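Local coordinates for protein major centromere autoantigen B (Homo sapiens, PDB 1HLV) that binds the CENP-B box DNA of centromeres through two helix-turn-helix domains and kinks the DNA on binding, at residues Glu30-Arg34 with Phe35-Pro39; Asp75-Glu78 with Gly79-Ala83. One frame throughout, in Å; residues are numbered along the deposited sequence.

Contact 1 (Glu30-Arg34 with Phe35-Pro39); sequences EIARR and FNIPP. With nucleotides of chain B.
F35 lays its side chain back along I31, one helical turn earlier. The two side chains lie side by side and point the same way. With chi1 at -68°, CG of F35 is anti to its own carbonyl carbon, and the ring runs back beside the last turn. CB and CG of F35 sit near the carbonyl carbon of R34. Further out, CD1 of F35 approaches I31 O to 3.3 Å, and this oxygen lies at the ring edge, near the ring plane. CE1 of F35 then meets the methyl CG2 of I31 at 4.0 Å. Beyond the segment, the F35 side chain packs on R15, I16 and E19 of helix 10-22, and I31 on V20 of the same helix.

The helix end is wound off by backbone bonds. N of F35 still bonds to I31 O. N36 takes a positive phi (57°), and its N reaches R33 O at 2.8 Å from above the carbonyl plane. N of I37 turns back to A32 O at 3.0 Å, in a nearly straight bond. CB of A32 lies 3.3 Å from I37 O and also touches CA of P39.

On the outer surface, E30 OE2 joins two arginines in a salt-bridge network. R33 NH1 forms a salt bridge to E30 OE2 at 2.6 Å. NE of R34, in the same network, donates in its guanidinium plane to the anti lone pair of that oxygen. NH1 of R34 has a further acidic partner, E19.

P38 is the N-cap of helix 39-47 and touches DNA. Its CD lies 3.4 Å from OP2 of DC15 of chain B, while CB and CG pack on the sugar-phosphate. This is a Schellman helix end leading into the turn of a DNA-binding helix-turn-helix.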
# COMPACT_ATOMS: atom_id res chain seq x y z
N GLU C 30 -21.78 0.86 18.05
CA GLU C 30 -21.93 2.31 18.04
C GLU C 30 -20.89 2.91 17.10
O GLU C 30 -21.20 3.78 16.29
CB GLU C 30 -21.76 2.88 19.45
CG GLU C 30 -21.77 4.41 19.54
CD GLU C 30 -22.84 5.06 18.67
OE1 GLU C 30 -23.94 4.47 18.51
OE2 GLU C 30 -22.59 6.17 18.16
N ILE C 31 -19.65 2.43 17.21
CA ILE C 31 -18.60 2.94 16.34
C ILE C 31 -18.89 2.56 14.88
O ILE C 31 -18.70 3.37 13.97
CB ILE C 31 -17.23 2.41 16.77
CG1 ILE C 31 -16.92 2.92 18.18
CG2 ILE C 31 -16.16 2.85 15.78
CD1 ILE C 31 -15.55 2.57 18.70
N ALA C 32 -19.37 1.34 14.66
CA ALA C 32 -19.71 0.91 13.31
C ALA C 32 -20.76 1.86 12.73
O ALA C 32 -20.71 2.21 11.55
CB ALA C 32 -20.24 -0.52 13.32
N ARG C 33 -21.72 2.26 13.56
CA ARG C 33 -22.77 3.16 13.11
C ARG C 33 -22.20 4.51 12.70
O ARG C 33 -22.57 5.05 11.66
CB ARG C 33 -23.82 3.38 14.20
CG ARG C 33 -24.97 4.25 13.73
CD ARG C 33 -25.71 4.92 14.89
NE ARG C 33 -25.67 6.37 14.79
CZ ARG C 33 -24.67 7.13 15.23
NH1 ARG C 33 -23.62 6.58 15.81
NH2 ARG C 33 -24.71 8.45 15.07
N ARG C 34 -21.31 5.05 13.53
CA ARG C 34 -20.70 6.34 13.25
C ARG C 34 -20.02 6.39 11.89
O ARG C 34 -19.96 7.45 11.27
CB ARG C 34 -19.67 6.67 14.32
CG ARG C 34 -20.25 6.89 15.69
CD ARG C 34 -19.17 7.34 16.65
NE ARG C 34 -19.72 7.64 17.96
CZ ARG C 34 -19.05 8.25 18.92
NH1 ARG C 34 -17.79 8.63 18.71
NH2 ARG C 34 -19.63 8.50 20.09
N PHE C 35 -19.49 5.26 11.43
CA PHE C 35 -18.83 5.22 10.14
C PHE C 35 -19.71 4.58 9.10
O PHE C 35 -19.33 4.46 7.94
CB PHE C 35 -17.50 4.48 10.24
CG PHE C 35 -16.47 5.22 11.03
CD1 PHE C 35 -16.31 4.97 12.39
CD2 PHE C 35 -15.72 6.23 10.44
CE1 PHE C 35 -15.42 5.71 13.15
CE2 PHE C 35 -14.82 6.98 11.19
CZ PHE C 35 -14.68 6.72 12.55
N ASN C 36 -20.91 4.18 9.53
CA ASN C 36 -21.87 3.59 8.62
C ASN C 36 -21.30 2.35 7.92
O ASN C 36 -21.28 2.28 6.69
CB ASN C 36 -22.30 4.62 7.57
CG ASN C 36 -23.46 4.15 6.72
OD1 ASN C 36 -23.61 4.58 5.57
ND2 ASN C 36 -24.30 3.27 7.27
N ILE C 37 -20.81 1.40 8.70
CA ILE C 37 -20.26 0.16 8.16
C ILE C 37 -20.80 -0.99 9.00
O ILE C 37 -21.09 -0.83 10.18
CB ILE C 37 -18.73 0.12 8.24
CG1 ILE C 37 -18.28 0.33 9.69
CG2 ILE C 37 -18.14 1.16 7.31
CD1 ILE C 37 -16.78 0.16 9.89
N PRO C 38 -20.93 -2.18 8.40
CA PRO C 38 -21.44 -3.33 9.15
C PRO C 38 -20.52 -3.65 10.32
O PRO C 38 -19.30 -3.50 10.22
CB PRO C 38 -21.44 -4.45 8.11
CG PRO C 38 -21.58 -3.71 6.79
CD PRO C 38 -20.66 -2.54 7.00
N PRO C 39 -21.09 -4.08 11.46
CA PRO C 39 -20.24 -4.41 12.61
C PRO C 39 -19.25 -5.50 12.20
O PRO C 39 -18.13 -5.58 12.69
CB PRO C 39 -21.24 -4.87 13.67
CG PRO C 39 -22.47 -5.25 12.88
CD PRO C 39 -22.52 -4.22 11.80
P DC B 15 -18.94 -3.82 3.31
OP1 DC B 15 -19.77 -3.12 2.29
OP2 DC B 15 -18.44 -3.07 4.49
O5' DC B 15 -19.74 -5.11 3.78
C5' DC B 15 -20.41 -5.92 2.82
C4' DC B 15 -20.93 -7.19 3.47
O4' DC B 15 -19.86 -8.12 3.74
C3' DC B 15 -21.65 -6.98 4.80
O3' DC B 15 -22.72 -7.93 4.87
C2' DC B 15 -20.59 -7.38 5.82
C1' DC B 15 -19.95 -8.55 5.09
N1 DC B 15 -18.60 -8.97 5.53
C2 DC B 15 -18.15 -10.24 5.13
O2 DC B 15 -18.89 -10.95 4.44
N3 DC B 15 -16.91 -10.65 5.51
C4 DC B 15 -16.14 -9.85 6.25
N4 DC B 15 -14.92 -10.29 6.59
C5 DC B 15 -16.59 -8.56 6.68
C6 DC B 15 -17.81 -8.17 6.30

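Contact 2 (Asp75-Glu78 with Gly79-Ala83)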
# COMPACT_ATOMS: atom_id res chain seq x y z
N ASP C 75 7.34 -8.27 -6.50
CA ASP C 75 7.53 -7.59 -5.22
C ASP C 75 8.94 -7.71 -4.64
O ASP C 75 9.44 -6.76 -4.05
CB ASP C 75 6.52 -8.08 -4.19
CG ASP C 75 6.62 -7.32 -2.87
OD1 ASP C 75 7.20 -7.87 -1.90
OD2 ASP C 75 6.14 -6.16 -2.81
N LYS C 76 9.58 -8.86 -4.79
CA LYS C 76 10.92 -9.01 -4.23
C LYS C 76 11.85 -8.02 -4.92
O LYS C 76 12.66 -7.36 -4.26
CB LYS C 76 11.41 -10.44 -4.41
CG LYS C 76 12.72 -10.75 -3.70
CD LYS C 76 13.11 -12.20 -3.92
CE LYS C 76 14.48 -12.54 -3.32
NZ LYS C 76 14.47 -12.68 -1.83
N LEU C 77 11.73 -7.91 -6.24
CA LEU C 77 12.55 -7.00 -7.03
C LEU C 77 12.28 -5.56 -6.60
O LEU C 77 13.22 -4.77 -6.41
CB LEU C 77 12.25 -7.18 -8.52
CG LEU C 77 12.93 -6.25 -9.54
CD1 LEU C 77 12.87 -6.85 -10.95
CD2 LEU C 77 12.24 -4.90 -9.51
N GLU C 78 11.01 -5.22 -6.44
CA GLU C 78 10.64 -3.88 -6.01
C GLU C 78 11.25 -3.48 -4.67
O GLU C 78 11.56 -2.31 -4.43
CB GLU C 78 9.12 -3.76 -5.94
CG GLU C 78 8.49 -3.63 -7.31
CD GLU C 78 6.98 -3.71 -7.28
OE1 GLU C 78 6.37 -3.20 -6.31
OE2 GLU C 78 6.42 -4.28 -8.24
N GLY C 79 11.44 -4.47 -3.80
CA GLY C 79 12.02 -4.18 -2.50
C GLY C 79 13.44 -3.72 -2.68
O GLY C 79 13.84 -2.67 -2.17
N LEU C 80 14.21 -4.50 -3.43
CA LEU C 80 15.61 -4.16 -3.70
C LEU C 80 15.75 -2.83 -4.44
O LEU C 80 16.61 -2.01 -4.09
CB LEU C 80 16.25 -5.30 -4.49
CG LEU C 80 16.25 -6.59 -3.65
CD1 LEU C 80 16.57 -7.82 -4.49
CD2 LEU C 80 17.24 -6.40 -2.50
N LEU C 81 14.91 -2.61 -5.44
CA LEU C 81 14.93 -1.38 -6.24
C LEU C 81 14.70 -0.15 -5.35
O LEU C 81 15.40 0.85 -5.46
CB LEU C 81 13.84 -1.46 -7.32
CG LEU C 81 13.85 -0.40 -8.43
CD1 LEU C 81 15.19 -0.42 -9.16
CD2 LEU C 81 12.72 -0.69 -9.40
N ILE C 82 13.70 -0.24 -4.48
CA ILE C 82 13.39 0.87 -3.58
C ILE C 82 14.59 1.19 -2.70
O ILE C 82 15.04 2.33 -2.64
CB ILE C 82 12.16 0.55 -2.69
CG1 ILE C 82 10.89 0.65 -3.53
CG2 ILE C 82 12.11 1.49 -1.50
CD1 ILE C 82 9.64 0.22 -2.81
N ALA C 83 15.10 0.17 -2.01
CA ALA C 83 16.25 0.36 -1.14
C ALA C 83 17.35 1.07 -1.90
O ALA C 83 18.00 1.98 -1.38
CB ALA C 83 16.75 -0.98 -0.64
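L77 and L81 lie one turn apart on helix 75-88, part of the second helix-turn-helix domain, which belongs to the Tc5 transposase DNA-binding family. CD2 of L77 and CD2 of L81 meet at 4.2 Å, on the face turned to the domain interior. L77 continues this packing onto A108, M113 and F116. L81 lies against W122 and F126 of helix 120-129 and also touches K103 of helix 97-111.

The backbone beneath is regular. N of L81 donates to L77 O at 2.9 Å. N of I82 bonds to E78 O at 3.0 Å. The previous turn is held less firmly. N of G79 bonds to D75 O at 3.1 Å and only weakly to K76 O, and the bond from N of L80 to K76 O is weak and long at 3.4 Å.

E78 is buried and runs out from the helix with its chain extended beyond CG. Its carboxylate has partners outside the segment: OE2 makes a salt bridge to R129 and a weak hydrogen bond with W122. The pairing probably favours a charged carboxylate in this buried place.

The looser side carries K76 and G79, both exposed. CB of K76 points away from G79-A83, and G79 has no side chain to add to the packing. L80 is also exposed, but its side chain lies along the helix, with CG of L80 3.7 Å from K76 O, and it touches I107 and L111 of helix 97-111. CG1 of I82 lies 3.2 Å from E78 O, the oxygen that also accepts the backbone N-H of I82.

In the fold
Contacts 1 and 2 lie in series along the chain, each in a different DNA-binding domain. Their centres are 38 Å apart and their nearest atoms about 27 Å apart, so they do not touch. They sit on opposite sides of the chain's centre: the centre of contact 1 lies about 24 Å, and that of contact 2 about 14 Å, from the centre of the chain. The bound DNA is the partner common to the two domains. Contact 1 reaches it directly, through prolines at the start of helix 39-47. The nearest atom of contact 2 is about 5 Å from the bound nucleic acid. Contact 2 is a local contact along helix 75-88, whose side chains also pack on helices 97-111 and 120-129.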